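Local coordinates for protein gamma-glutamylcyclotransferase (Homo sapiens, PDB 3CRY) that catalyses the release of 5-oxoproline from gamma-glutamyl dipeptides, probably contributing to glutathione homeostasis, and can trigger cytochrome c release from mitochondria, at residues 20-25 with 122-127; 136-141 with 175-180; 42-47 with 110-115; 33-38 with 84-89. The protein carries 1 engineered substitution. One frame throughout, in Å; residues are numbered along the deposited sequence. Where two conformers were deposited one is given.

Overall arrangement
Contacts 1, 3 and 4 all draw on the same antiparallel sheet, whereas contact 2 joins two helices. Contact 1 is the most central and almost wholly buried; its bonds between backbone and side-chain hydroxyls bring strands 16-21 and 119-126 together beside the substrate site. Contact 3 pairs strands 39-46 and 106-114 of that sheet, apolar within and polar at the rim. Contact 4, also largely buried, sets the turn after helix 28-34 on strand 77-87 through carbon contacts and one water. Contact 2 is only partly buried and its centre lies about 26 Å from that of contact 3, yet it meets contact 1 at a shared acetate ion.

Contact 1 (20-25 with 122-127). With ACT (acetate ion), chain C.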
loop_
_atom_site.group_PDB
_atom_site.type_symbol
_atom_site.label_atom_id
_atom_site.label_comp_id
_atom_site.label_asym_id
_atom_site.label_seq_id
_atom_site.Cartn_x
_atom_site.Cartn_y
_atom_site.Cartn_z
ATOM N N PHE A 20 -12.284 2.054 4.533
ATOM C CA PHE A 20 -12.067 1.246 5.740
ATOM C C PHE A 20 -11.148 2.005 6.699
ATOM O O PHE A 20 -9.958 2.242 6.394
ATOM C CB PHE A 20 -11.461 -0.130 5.367
ATOM C CG PHE A 20 -11.100 -1.004 6.553
ATOM C CD1 PHE A 20 -12.104 -1.679 7.268
ATOM C CD2 PHE A 20 -9.756 -1.184 6.936
ATOM C CE1 PHE A 20 -11.785 -2.503 8.380
ATOM C CE2 PHE A 20 -9.428 -2.027 8.018
ATOM C CZ PHE A 20 -10.452 -2.688 8.739
ATOM N N ALA A 21 -11.733 2.433 7.818
ATOM C CA ALA A 21 -10.991 3.143 8.881
ATOM C C ALA A 21 -10.619 2.247 10.041
ATOM O O ALA A 21 -11.451 1.493 10.513
ATOM C CB ALA A 21 -11.805 4.323 9.397
ATOM N N TYR A 22 -9.369 2.356 10.516
ATOM C CA TYR A 22 -8.914 1.577 11.666
ATOM C C TYR A 22 -8.262 2.401 12.804
ATOM O O TYR A 22 -7.849 1.833 13.830
ATOM C CB TYR A 22 -7.950 0.478 11.178
ATOM C CG TYR A 22 -6.766 1.008 10.407
ATOM C CD1 TYR A 22 -5.630 1.519 11.086
ATOM C CD2 TYR A 22 -6.770 1.021 9.008
ATOM C CE1 TYR A 22 -4.551 2.039 10.389
ATOM C CE2 TYR A 22 -5.658 1.528 8.282
ATOM C CZ TYR A 22 -4.570 2.035 8.987
ATOM O OH TYR A 22 -3.488 2.536 8.306
ATOM N N GLY A 23 -8.142 3.717 12.597
ATOM C CA GLY A 23 -7.489 4.633 13.547
ATOM C C GLY A 23 -8.488 5.655 14.073
ATOM O O GLY A 23 -9.608 5.274 14.444
ATOM N N SER A 24 -8.112 6.945 14.088
ATOM C CA SER A 24 -8.983 7.974 14.709
ATOM C C SER A 24 -10.267 8.167 13.912
ATOM O O SER A 24 -11.253 8.689 14.452
ATOM C CB SER A 24 -8.258 9.319 14.878
ATOM O OG SER A 24 -7.864 9.811 13.609
ATOM N N ASN A 25 -10.259 7.757 12.637
ATOM C CA ASN A 25 -11.508 7.783 11.845
ATOM C C ASN A 25 -12.547 6.699 12.232
ATOM O O ASN A 25 -13.621 6.630 11.635
ATOM C CB ASN A 25 -11.233 7.792 10.328
ATOM C CG ASN A 25 -10.756 9.165 9.816
ATOM O OD1 ASN A 25 -11.011 10.219 10.430
ATOM N ND2 ASN A 25 -10.066 9.149 8.683
ATOM N N CYS A 122 -12.678 -2.164 -0.250
ATOM C CA CYS A 122 -12.556 -0.821 0.331
ATOM C C CYS A 122 -11.262 -0.086 -0.014
ATOM O O CYS A 122 -10.221 -0.709 -0.185
ATOM C CB CYS A 122 -12.594 -0.905 1.863
ATOM S SG CYS A 122 -14.130 -1.531 2.551
ATOM N N ARG A 123 -11.344 1.239 -0.072
ATOM C CA ARG A 123 -10.146 2.091 -0.040
ATOM C C ARG A 123 -9.663 2.204 1.416
ATOM O O ARG A 123 -10.472 2.282 2.346
ATOM C CB ARG A 123 -10.497 3.476 -0.591
ATOM C CG ARG A 123 -9.313 4.450 -0.835
ATOM C CD ARG A 123 -9.852 5.797 -1.331
ATOM N NE ARG A 123 -8.820 6.685 -1.901
ATOM C CZ ARG A 123 -8.364 6.596 -3.161
ATOM N NH1 ARG A 123 -8.811 5.650 -3.983
ATOM N NH2 ARG A 123 -7.439 7.446 -3.601
ATOM N N SER A 124 -8.347 2.169 1.612
ATOM C CA SER A 124 -7.747 2.466 2.916
ATOM C C SER A 124 -6.368 3.079 2.692
ATOM O O SER A 124 -6.052 3.503 1.557
ATOM C CB SER A 124 -7.676 1.193 3.801
ATOM O OG SER A 124 -7.553 1.549 5.182
ATOM N N TYR A 125 -5.562 3.131 3.760
ATOM C CA TYR A 125 -4.253 3.804 3.791
ATOM C C TYR A 125 -3.351 3.063 4.736
ATOM O O TYR A 125 -3.817 2.551 5.757
ATOM C CB TYR A 125 -4.384 5.247 4.306
ATOM C CG TYR A 125 -5.280 6.090 3.423
ATOM C CD1 TYR A 125 -4.745 6.800 2.344
ATOM C CD2 TYR A 125 -6.662 6.139 3.644
ATOM C CE1 TYR A 125 -5.568 7.566 1.510
ATOM C CE2 TYR A 125 -7.493 6.899 2.814
ATOM C CZ TYR A 125 -6.929 7.602 1.753
ATOM O OH TYR A 125 -7.749 8.338 0.944
ATOM N N LEU A 126 -2.061 3.003 4.390
ATOM C CA LEU A 126 -1.056 2.572 5.368
ATOM C C LEU A 126 0.298 3.250 5.140
ATOM O O LEU A 126 0.542 3.821 4.062
ATOM C CB LEU A 126 -0.957 1.038 5.397
ATOM C CG LEU A 126 -0.567 0.338 4.073
ATOM C CD1 LEU A 126 0.890 0.547 3.679
ATOM C CD2 LEU A 126 -0.886 -1.169 4.194
ATOM N N MET A 127 1.165 3.224 6.158
ATOM C CA MET A 127 2.493 3.853 6.050
ATOM C C MET A 127 3.463 2.883 5.369
ATOM O O MET A 127 3.407 1.676 5.628
ATOM C CB MET A 127 3.035 4.162 7.442
ATOM C CG MET A 127 2.215 5.143 8.215
ATOM S SD MET A 127 2.935 5.326 9.888
ATOM C CE MET A 127 1.679 6.374 10.592
HETATM C C ACT C . -5.608 8.414 11.299
HETATM O O ACT C . -5.817 8.080 12.494
HETATM O OXT ACT C . -6.583 8.268 10.508
HETATM C CH3 ACT C . -4.283 8.955 10.816
#
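Tyr22 of 20-25 reaches across to Ser124 and Tyr125 of strand 122-126. Its CG sits between the backbone N and the carbonyl carbon (chi1 57°), and beyond that bend the ring edge comes progressively closer to the strand. CD2 and then CE2 run past Ser124 OG, CE2 at 3.6 Å. CE2 also lies 3.3 Å from Tyr125 O, which stands at the ring edge, in the ring plane. At the tip, Tyr22 OH donates to this same Tyr125 O over 2.6 Å, arriving 31° out of the carbonyl plane, which pins the tip of the ring to the strand. Ser124 OG is held separately: it donates to Phe20 O at 2.8 Å, with the donor tilted 16° from the carbonyl plane. A backbone bond, Phe20 N to Arg123 O at 2.8 Å, completes the join, and CB of Phe20 packs on CB of Cys122 at 3.8 Å. Because Arg123 also bonds to the Leu18 backbone, strands 16-21 and 119-126 are stitched edge to edge. Beyond Tyr22, Ser24 N and OG both donate to one oxygen of an acetate, OG at 2.9 Å. Residues 20-24 belong to the inferred substrate-binding segment, and Tyr125 touches Gln98, the engineered residue at the catalytic proton acceptor's position; the arrangement is that of a closed beta barrel carrying the gamma-glutamylcyclotransferase active site at a strand end.

Contact 2 (136-141 with 175-180). With ACT (acetate ion), chain C.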
loop_
_atom_site.group_PDB
_atom_site.type_symbol
_atom_site.label_atom_id
_atom_site.label_comp_id
_atom_site.label_asym_id
_atom_site.label_seq_id
_atom_site.Cartn_x
_atom_site.Cartn_y
_atom_site.Cartn_z
ATOM N N SER A 136 -0.167 8.819 21.520
ATOM C CA SER A 136 -0.495 9.667 22.687
ATOM C C SER A 136 -1.763 9.166 23.408
ATOM O O SER A 136 -2.605 8.487 22.815
ATOM C CB SER A 136 -0.691 11.125 22.257
ATOM O OG SER A 136 -1.862 11.221 21.454
ATOM N N PRO A 137 -1.904 9.491 24.708
ATOM C CA PRO A 137 -3.169 9.151 25.363
ATOM C C PRO A 137 -4.406 9.691 24.637
ATOM O O PRO A 137 -5.419 8.983 24.536
ATOM C CB PRO A 137 -3.014 9.760 26.776
ATOM C CG PRO A 137 -1.496 9.697 27.017
ATOM C CD PRO A 137 -0.909 10.057 25.646
ATOM N N GLN A 138 -4.326 10.913 24.123
ATOM C CA GLN A 138 -5.452 11.522 23.414
ATOM C C GLN A 138 -5.847 10.735 22.157
ATOM O O GLN A 138 -7.040 10.451 21.923
ATOM C CB GLN A 138 -5.146 12.989 23.114
ATOM C CG GLN A 138 -4.882 13.831 24.411
ATOM C CD GLN A 138 -3.401 13.830 24.846
ATOM O OE1 GLN A 138 -2.627 12.985 24.424
ATOM N NE2 GLN A 138 -3.008 14.819 25.671
ATOM N N TYR A 139 -4.848 10.334 21.385
ATOM C CA TYR A 139 -5.117 9.550 20.173
ATOM C C TYR A 139 -5.692 8.180 20.521
ATOM O O TYR A 139 -6.689 7.747 19.925
ATOM C CB TYR A 139 -3.830 9.426 19.370
ATOM C CG TYR A 139 -3.951 8.828 17.993
ATOM C CD1 TYR A 139 -4.669 9.477 16.981
ATOM C CD2 TYR A 139 -3.264 7.641 17.683
ATOM C CE1 TYR A 139 -4.729 8.945 15.690
ATOM C CE2 TYR A 139 -3.323 7.091 16.406
ATOM C CZ TYR A 139 -4.060 7.764 15.406
ATOM O OH TYR A 139 -4.126 7.242 14.123
ATOM N N LYS A 140 -5.104 7.502 21.505
ATOM C CA LYS A 140 -5.670 6.238 21.991
ATOM C C LYS A 140 -7.134 6.409 22.424
ATOM O O LYS A 140 -7.988 5.579 22.089
ATOM C CB LYS A 140 -4.797 5.669 23.130
ATOM C CG LYS A 140 -5.387 4.411 23.708
ATOM C CD LYS A 140 -4.602 3.841 24.876
ATOM C CE LYS A 140 -5.396 2.673 25.474
ATOM N NZ LYS A 140 -4.714 2.068 26.663
ATOM N N LYS A 141 -7.418 7.460 23.196
ATOM C CA LYS A 141 -8.765 7.697 23.688
ATOM C C LYS A 141 -9.761 7.807 22.539
ATOM O O LYS A 141 -10.820 7.177 22.566
ATOM C CB LYS A 141 -8.804 8.935 24.581
ATOM C CG LYS A 141 -8.316 8.665 26.002
ATOM C CD LYS A 141 -8.315 9.935 26.854
ATOM C CE LYS A 141 -8.042 9.628 28.318
ATOM N NZ LYS A 141 -6.597 9.513 28.582
ATOM N N GLU A 175 -10.447 21.355 19.501
ATOM C CA GLU A 175 -11.419 20.430 18.896
ATOM C C GLU A 175 -11.292 18.999 19.446
ATOM O O GLU A 175 -12.299 18.368 19.793
ATOM C CB GLU A 175 -11.335 20.457 17.359
ATOM C CG GLU A 175 -9.993 20.009 16.776
ATOM C CD GLU A 175 -9.676 20.657 15.442
ATOM O OE1 GLU A 175 -10.609 20.824 14.618
ATOM O OE2 GLU A 175 -8.486 20.993 15.212
ATOM N N ILE A 176 -10.054 18.512 19.549
ATOM C CA ILE A 176 -9.783 17.186 20.110
ATOM C C ILE A 176 -10.206 17.112 21.576
ATOM O O ILE A 176 -10.880 16.161 21.988
ATOM C CB ILE A 176 -8.281 16.783 19.949
ATOM C CG1 ILE A 176 -7.940 16.516 18.480
ATOM C CG2 ILE A 176 -7.950 15.544 20.781
ATOM C CD1 ILE A 176 -6.437 16.508 18.188
ATOM N N GLU A 177 -9.803 18.116 22.353
ATOM C CA GLU A 177 -10.070 18.150 23.794
ATOM C C GLU A 177 -11.552 18.137 24.161
ATOM O O GLU A 177 -11.936 17.548 25.177
ATOM C CB GLU A 177 -9.389 19.357 24.446
ATOM C CG GLU A 177 -7.970 19.090 24.908
ATOM C CD GLU A 177 -7.871 17.993 25.972
ATOM O OE1 GLU A 177 -8.630 18.033 26.975
ATOM O OE2 GLU A 177 -7.024 17.091 25.806
ATOM N N ASP A 178 -12.371 18.792 23.338
ATOM C CA ASP A 178 -13.810 18.856 23.581
ATOM C C ASP A 178 -14.475 17.506 23.339
ATOM O O ASP A 178 -15.254 17.029 24.178
ATOM C CB ASP A 178 -14.458 19.959 22.738
ATOM C CG ASP A 178 -14.202 21.356 23.308
ATOM O OD1 ASP A 178 -13.685 21.459 24.442
ATOM O OD2 ASP A 178 -14.520 22.351 22.622
ATOM N N ILE A 179 -14.140 16.892 22.203
ATOM C CA ILE A 179 -14.541 15.514 21.905
ATOM C C ILE A 179 -14.203 14.595 23.080
ATOM O O ILE A 179 -15.073 13.902 23.599
ATOM C CB ILE A 179 -13.889 14.997 20.611
ATOM C CG1 ILE A 179 -14.373 15.802 19.400
ATOM C CG2 ILE A 179 -14.193 13.526 20.420
ATOM C CD1 ILE A 179 -13.527 15.616 18.152
ATOM N N ILE A 180 -12.943 14.619 23.507
ATOM C CA ILE A 180 -12.480 13.825 24.650
ATOM C C ILE A 180 -13.222 14.123 25.959
ATOM O O ILE A 180 -13.522 13.196 26.726
ATOM C CB ILE A 180 -10.946 13.972 24.833
ATOM C CG1 ILE A 180 -10.212 13.076 23.830
ATOM C CG2 ILE A 180 -10.509 13.672 26.275
ATOM C CD1 ILE A 180 -8.739 13.390 23.684
HETATM C C ACT C . -5.608 8.414 11.299
HETATM O O ACT C . -5.817 8.080 12.494
HETATM O OXT ACT C . -6.583 8.268 10.508
HETATM C CH3 ACT C . -4.283 8.955 10.816
HETATM O O HOH W 1 -4.345 16.730 27.288
#
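Gln138 and Glu177 pass obliquely, amide and carboxylate planes 86° apart, and their closest direct approach is Gln138 CG to Glu177 OE2 at 4.1 Å. A water links the polar ends instead: it accepts from Gln138 NE2 at 2.8 Å and probably donates to Glu177 OE2. The other flat group is the ring of Tyr139, whose CB is directed away from helix 175-180. One acetate oxygen lies at the ring edge, in the ring plane, and receives a very short bond of 2.5 Å from Tyr139 OH, while Trp64 meets the ring with the planes about 55° apart. Tyr139 OH has a second partner in Ala69 N, so a phenylalanine here would probably leave that backbone N-H without its mate and loosen the hold on the acetate. The helix contact itself is apolar. Ile180 CG1 is anti to the carbonyl carbon, and from there CD1 reaches Gln138 CB at 3.7 Å. The segment axes pass 10.6 Å apart, their directions 53° apart, in keeping with a contact in which the Ile180 CD1 methyl bridges to the base of the Gln138 side chain. Ser136 OG accepts from Tyr139 N at 3.1 Å, an N-cap bond at the start of the helix, and is itself tied to Trp64 O. The arrangement is an N-capped helix whose one flank packs on a C-terminal helix while another presents Tyr139, an inferred substrate-binding residue, to the site.

Contact 3 (42-47 with 110-115); sequences CVARLQ and VKVATQ
The side chains of Leu46 and Val110 cross at about a right angle. Leu46 CG is anti to the backbone N (chi1 178°), and chi2 near 63° places CD1 over the neighbouring strand, 3.8 Å from Val110 CB. The same methyl lies 3.6 Å from Lys111 O. Val112 divides its two branches between two partners: CG1, anti to the carbonyl carbon, approaches Leu46 CB at 3.9 Å, and CG2, between the backbone N and the carbonyl carbon, presses on Ala44 CB at 3.5 Å. Phe20 of strand 16-21 packs against both Leu46 and Val112. Further along, Cys42 SG, turned between N and C (chi1 68°), meets Thr114 CG2 at 3.9 Å; this rotamer of Thr114 offers its methyl to the sulfur while OG1 accepts from Lys118 N and Glu116 N in the following turn. The backbones join at the antiparallel hydrogen-bonded pair Arg45 and Ala113, with Arg45 N to Ala113 O at 2.8 Å and the return bond from Ala113 N to Arg45 O at 2.9 Å. On each flank of this pair a water takes over, one between Val43 O and Gln115 N, the other between Lys111 O and Gln47 N. Arg45 points to the other face of the sheet, where Glu78 pairs with its guanidinium. The chemistry thus implies an amphipathic strand pair: methyl groups packed together on the Ala44, Leu46 and Val112 side, charge and water at the periphery.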
loop_
_atom_site.group_PDB
_atom_site.type_symbol
_atom_site.label_atom_id
_atom_site.label_comp_id
_atom_site.label_asym_id
_atom_site.label_seq_id
_atom_site.Cartn_x
_atom_site.Cartn_y
_atom_site.Cartn_z
ATOM N N CYS A 42 -20.727 -0.274 7.693
ATOM C CA CYS A 42 -20.709 -1.496 8.521
ATOM C C CYS A 42 -19.390 -1.634 9.267
ATOM O O CYS A 42 -18.430 -0.914 8.974
ATOM C CB CYS A 42 -20.914 -2.728 7.643
ATOM S SG CYS A 42 -19.567 -3.108 6.512
ATOM N N VAL A 43 -19.372 -2.550 10.244
ATOM C CA VAL A 43 -18.157 -2.993 10.916
ATOM C C VAL A 43 -17.583 -4.145 10.094
ATOM O O VAL A 43 -18.337 -4.956 9.553
ATOM C CB VAL A 43 -18.484 -3.501 12.336
ATOM C CG1 VAL A 43 -17.244 -4.080 13.015
ATOM C CG2 VAL A 43 -19.048 -2.349 13.176
ATOM N N ALA A 44 -16.264 -4.202 9.985
ATOM C CA ALA A 44 -15.633 -5.263 9.184
ATOM C C ALA A 44 -14.247 -5.653 9.683
ATOM O O ALA A 44 -13.576 -4.867 10.374
ATOM C CB ALA A 44 -15.598 -4.870 7.702
ATOM N N ARG A 45 -13.823 -6.866 9.300
ATOM C CA ARG A 45 -12.537 -7.426 9.716
ATOM C C ARG A 45 -11.585 -7.543 8.529
ATOM O O ARG A 45 -11.947 -8.100 7.481
ATOM C CB ARG A 45 -12.748 -8.812 10.367
ATOM C CG ARG A 45 -11.448 -9.580 10.627
ATOM C CD ARG A 45 -11.564 -10.763 11.601
ATOM N NE ARG A 45 -12.651 -11.693 11.308
ATOM C CZ ARG A 45 -13.024 -12.679 12.132
ATOM N NH1 ARG A 45 -12.396 -12.866 13.300
ATOM N NH2 ARG A 45 -14.023 -13.494 11.801
ATOM N N LEU A 46 -10.370 -7.012 8.698
ATOM C CA LEU A 46 -9.308 -7.220 7.732
ATOM C C LEU A 46 -8.427 -8.380 8.200
ATOM O O LEU A 46 -7.742 -8.298 9.225
ATOM C CB LEU A 46 -8.521 -5.916 7.482
ATOM C CG LEU A 46 -7.333 -5.996 6.515
ATOM C CD1 LEU A 46 -7.758 -6.374 5.101
ATOM C CD2 LEU A 46 -6.566 -4.665 6.526
ATOM N N GLN A 47 -8.475 -9.475 7.441
ATOM C CA GLN A 47 -7.716 -10.678 7.779
ATOM C C GLN A 47 -6.228 -10.524 7.402
ATOM O O GLN A 47 -5.897 -9.928 6.364
ATOM C CB GLN A 47 -8.368 -11.883 7.066
ATOM C CG GLN A 47 -8.205 -13.240 7.747
ATOM C CD GLN A 47 -8.680 -13.249 9.194
ATOM O OE1 GLN A 47 -7.867 -13.324 10.104
ATOM N NE2 GLN A 47 -9.988 -13.130 9.406
ATOM N N VAL A 110 -8.282 -2.874 -0.060
ATOM C CA VAL A 110 -8.356 -4.089 0.759
ATOM C C VAL A 110 -9.713 -4.754 0.641
ATOM O O VAL A 110 -10.695 -4.108 0.309
ATOM C CB VAL A 110 -8.049 -3.821 2.260
ATOM C CG1 VAL A 110 -6.576 -3.472 2.465
ATOM C CG2 VAL A 110 -8.967 -2.748 2.816
ATOM N N LYS A 111 -9.750 -6.057 0.919
ATOM C CA LYS A 111 -11.008 -6.776 0.956
ATOM C C LYS A 111 -11.238 -7.180 2.414
ATOM O O LYS A 111 -10.377 -7.791 3.048
ATOM C CB LYS A 111 -10.943 -7.976 0.011
ATOM C CG LYS A 111 -11.059 -7.538 -1.440
ATOM C CD LYS A 111 -10.655 -8.627 -2.423
ATOM C CE LYS A 111 -10.892 -8.154 -3.853
ATOM N NZ LYS A 111 -10.654 -9.244 -4.861
ATOM N N VAL A 112 -12.384 -6.771 2.943
ATOM C CA VAL A 112 -12.709 -7.003 4.354
ATOM C C VAL A 112 -13.991 -7.832 4.464
ATOM O O VAL A 112 -14.764 -7.934 3.501
ATOM C CB VAL A 112 -12.821 -5.666 5.148
ATOM C CG1 VAL A 112 -11.469 -4.897 5.120
ATOM C CG2 VAL A 112 -13.952 -4.795 4.593
ATOM N N ALA A 113 -14.190 -8.459 5.617
ATOM C CA ALA A 113 -15.326 -9.356 5.839
ATOM C C ALA A 113 -16.243 -8.777 6.908
ATOM O O ALA A 113 -15.784 -8.386 7.982
ATOM C CB ALA A 113 -14.816 -10.745 6.262
ATOM N N THR A 114 -17.537 -8.708 6.608
ATOM C CA THR A 114 -18.521 -8.249 7.578
ATOM C C THR A 114 -18.755 -9.366 8.607
ATOM O O THR A 114 -18.273 -10.494 8.438
ATOM C CB THR A 114 -19.850 -7.892 6.894
ATOM O OG1 THR A 114 -20.450 -9.090 6.387
ATOM C CG2 THR A 114 -19.628 -6.952 5.723
ATOM N N GLN A 115 -19.497 -9.055 9.666
ATOM C CA GLN A 115 -19.824 -10.057 10.679
ATOM C C GLN A 115 -20.831 -11.109 10.159
ATOM O O GLN A 115 -21.174 -12.050 10.869
ATOM C CB GLN A 115 -20.289 -9.393 11.990
ATOM C CG GLN A 115 -19.154 -8.643 12.704
ATOM C CD GLN A 115 -19.576 -7.889 13.961
ATOM O OE1 GLN A 115 -19.128 -8.209 15.067
ATOM N NE2 GLN A 115 -20.408 -6.868 13.795
HETATM O O HOH W 2 -20.451 -6.419 9.895
HETATM O O HOH W 3 -9.777 -9.632 4.873
#

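Contact 4 (33-38 with 84-89)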
loop_
_atom_site.group_PDB
_atom_site.type_symbol
_atom_site.label_atom_id
_atom_site.label_comp_id
_atom_site.label_asym_id
_atom_site.label_seq_id
_atom_site.Cartn_x
_atom_site.Cartn_y
_atom_site.Cartn_z
ATOM N N LEU A 33 -15.282 15.910 11.037
ATOM C CA LEU A 33 -14.586 17.221 11.031
ATOM C C LEU A 33 -14.169 17.683 9.636
ATOM O O LEU A 33 -14.383 18.855 9.273
ATOM C CB LEU A 33 -13.362 17.237 11.953
ATOM C CG LEU A 33 -13.631 17.369 13.451
ATOM C CD1 LEU A 33 -12.314 17.163 14.201
ATOM C CD2 LEU A 33 -14.250 18.746 13.817
ATOM N N ARG A 34 -13.576 16.784 8.851
ATOM C CA ARG A 34 -13.208 17.117 7.473
ATOM C C ARG A 34 -14.068 16.395 6.433
ATOM O O ARG A 34 -14.171 16.840 5.287
ATOM C CB ARG A 34 -11.712 16.883 7.226
ATOM C CG ARG A 34 -10.853 18.076 7.656
ATOM C CD ARG A 34 -9.422 17.667 7.981
ATOM N NE ARG A 34 -9.292 17.091 9.319
ATOM C CZ ARG A 34 -9.036 17.795 10.424
ATOM N NH1 ARG A 34 -8.890 19.112 10.364
ATOM N NH2 ARG A 34 -8.931 17.180 11.597
ATOM N N ASN A 35 -14.708 15.302 6.848
ATOM C CA ASN A 35 -15.552 14.519 5.939
ATOM C C ASN A 35 -17.006 14.463 6.395
ATOM O O ASN A 35 -17.528 13.382 6.696
ATOM C CB ASN A 35 -14.980 13.098 5.755
ATOM C CG ASN A 35 -13.500 13.115 5.466
ATOM O OD1 ASN A 35 -13.072 13.359 4.325
ATOM N ND2 ASN A 35 -12.701 12.902 6.507
ATOM N N PRO A 36 -17.685 15.629 6.444
ATOM C CA PRO A 36 -19.008 15.663 7.089
ATOM C C PRO A 36 -20.104 14.802 6.451
ATOM O O PRO A 36 -21.072 14.459 7.130
ATOM C CB PRO A 36 -19.394 17.154 7.092
ATOM C CG PRO A 36 -18.360 17.867 6.348
ATOM C CD PRO A 36 -17.263 16.942 5.927
ATOM N N SER A 37 -19.958 14.416 5.187
ATOM C CA SER A 37 -21.021 13.613 4.558
ATOM C C SER A 37 -20.762 12.083 4.600
ATOM O O SER A 37 -21.575 11.310 4.102
ATOM C CB SER A 37 -21.329 14.081 3.135
ATOM O OG SER A 37 -20.232 13.862 2.279
ATOM N N ALA A 38 -19.633 11.671 5.181
ATOM C CA ALA A 38 -19.368 10.238 5.409
ATOM C C ALA A 38 -20.533 9.610 6.174
ATOM O O ALA A 38 -21.041 10.187 7.143
ATOM C CB ALA A 38 -18.068 10.047 6.186
ATOM N N TRP A 84 -16.896 3.180 5.997
ATOM C CA TRP A 84 -17.663 4.397 5.721
ATOM C C TRP A 84 -18.038 4.498 4.246
ATOM O O TRP A 84 -17.208 4.241 3.371
ATOM C CB TRP A 84 -16.845 5.649 6.090
ATOM C CG TRP A 84 -16.486 5.742 7.553
ATOM C CD1 TRP A 84 -15.302 5.375 8.126
ATOM C CD2 TRP A 84 -17.321 6.221 8.620
ATOM N NE1 TRP A 84 -15.342 5.591 9.486
ATOM C CE2 TRP A 84 -16.569 6.113 9.818
ATOM C CE3 TRP A 84 -18.629 6.749 8.677
ATOM C CZ2 TRP A 84 -17.087 6.501 11.084
ATOM C CZ3 TRP A 84 -19.147 7.131 9.933
ATOM C CH2 TRP A 84 -18.369 6.996 11.123
ATOM N N LYS A 85 -19.278 4.902 3.967
ATOM C CA LYS A 85 -19.678 5.190 2.586
ATOM C C LYS A 85 -19.502 6.680 2.327
ATOM O O LYS A 85 -20.026 7.527 3.076
ATOM C CB LYS A 85 -21.139 4.796 2.365
ATOM C CG LYS A 85 -21.607 4.909 0.915
ATOM C CD LYS A 85 -23.069 4.470 0.856
ATOM C CE LYS A 85 -23.491 4.078 -0.540
ATOM N NZ LYS A 85 -24.983 3.936 -0.567
ATOM N N MET A 86 -18.764 6.997 1.268
ATOM C CA MET A 86 -18.451 8.384 0.925
ATOM C C MET A 86 -18.713 8.666 -0.551
ATOM O O MET A 86 -18.698 7.734 -1.375
ATOM C CB MET A 86 -16.992 8.666 1.283
ATOM C CG MET A 86 -16.750 8.708 2.796
ATOM S SD MET A 86 -15.009 8.876 3.247
ATOM C CE MET A 86 -14.740 10.568 2.769
ATOM N N ASN A 87 -18.963 9.926 -0.897
ATOM C CA ASN A 87 -19.109 10.291 -2.309
ATOM C C ASN A 87 -17.762 10.326 -3.026
ATOM O O ASN A 87 -16.756 10.740 -2.456
ATOM C CB ASN A 87 -19.841 11.624 -2.489
ATOM C CG ASN A 87 -20.282 11.848 -3.931
ATOM O OD1 ASN A 87 -19.490 12.252 -4.783
ATOM N ND2 ASN A 87 -21.545 11.562 -4.211
ATOM N N LYS A 88 -17.734 9.874 -4.279
ATOM C CA LYS A 88 -16.473 9.860 -5.038
ATOM C C LYS A 88 -15.860 11.261 -5.206
ATOM O O LYS A 88 -14.647 11.401 -5.370
ATOM C CB LYS A 88 -16.623 9.122 -6.375
ATOM C CG LYS A 88 -16.463 7.618 -6.240
ATOM C CD LYS A 88 -16.493 6.918 -7.595
ATOM C CE LYS A 88 -16.487 5.410 -7.417
ATOM N NZ LYS A 88 -17.131 4.720 -8.580
ATOM N N SER A 89 -16.693 12.297 -5.121
ATOM C CA SER A 89 -16.206 13.689 -5.067
ATOM C C SER A 89 -15.253 14.001 -3.892
ATOM O O SER A 89 -14.573 15.054 -3.887
ATOM C CB SER A 89 -17.398 14.663 -5.019
ATOM O OG SER A 89 -18.168 14.445 -3.847
HETATM O O HOH W 4 -18.503 11.764 1.515
#
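Met86 CG is anti to the carbonyl carbon (chi1 -70°), SD continues extended, and chi3 of 72° turns CE onto Asn35. There CE lies 3.6 Å from Asn35 OD1. Asn35 CG is likewise anti to its carbonyl carbon; chi1 of -48° puts it 3.9 Å from the same methyl, and CB lies equally near. Nearer the strand, Met86 CG supports Ala38 CB at 3.9 Å, and Trp84 CE3 approaches that CB obliquely at 4.2 Å. An alanine in place of Met86 would probably open a gap beside Ala38 CB and strip the Asn35 side chain of its methyl cover. Ala38 CA rests 3.6 Å from Lys85 O. The approaching chain is a type I beta turn, Asn35 to Ala38, closed by Ala38 N to Asn35 O at 3.1 Å. A water also links the turn to the strand, lying 2.8 Å from Ser37 OG and accepting from Asn87 N. The Asn35 amide is held further by ND2 bonds to Ile31 O and Gln97 OE1. The turn therefore lies between helix 28-34, whose Ile31 touches both Ala38 and Trp84, and strand 77-87; Leu94 of helix 91-97 packs on Asn35 and Met86, and Phe17 and Tyr19 of strand 16-21 also touch Met86.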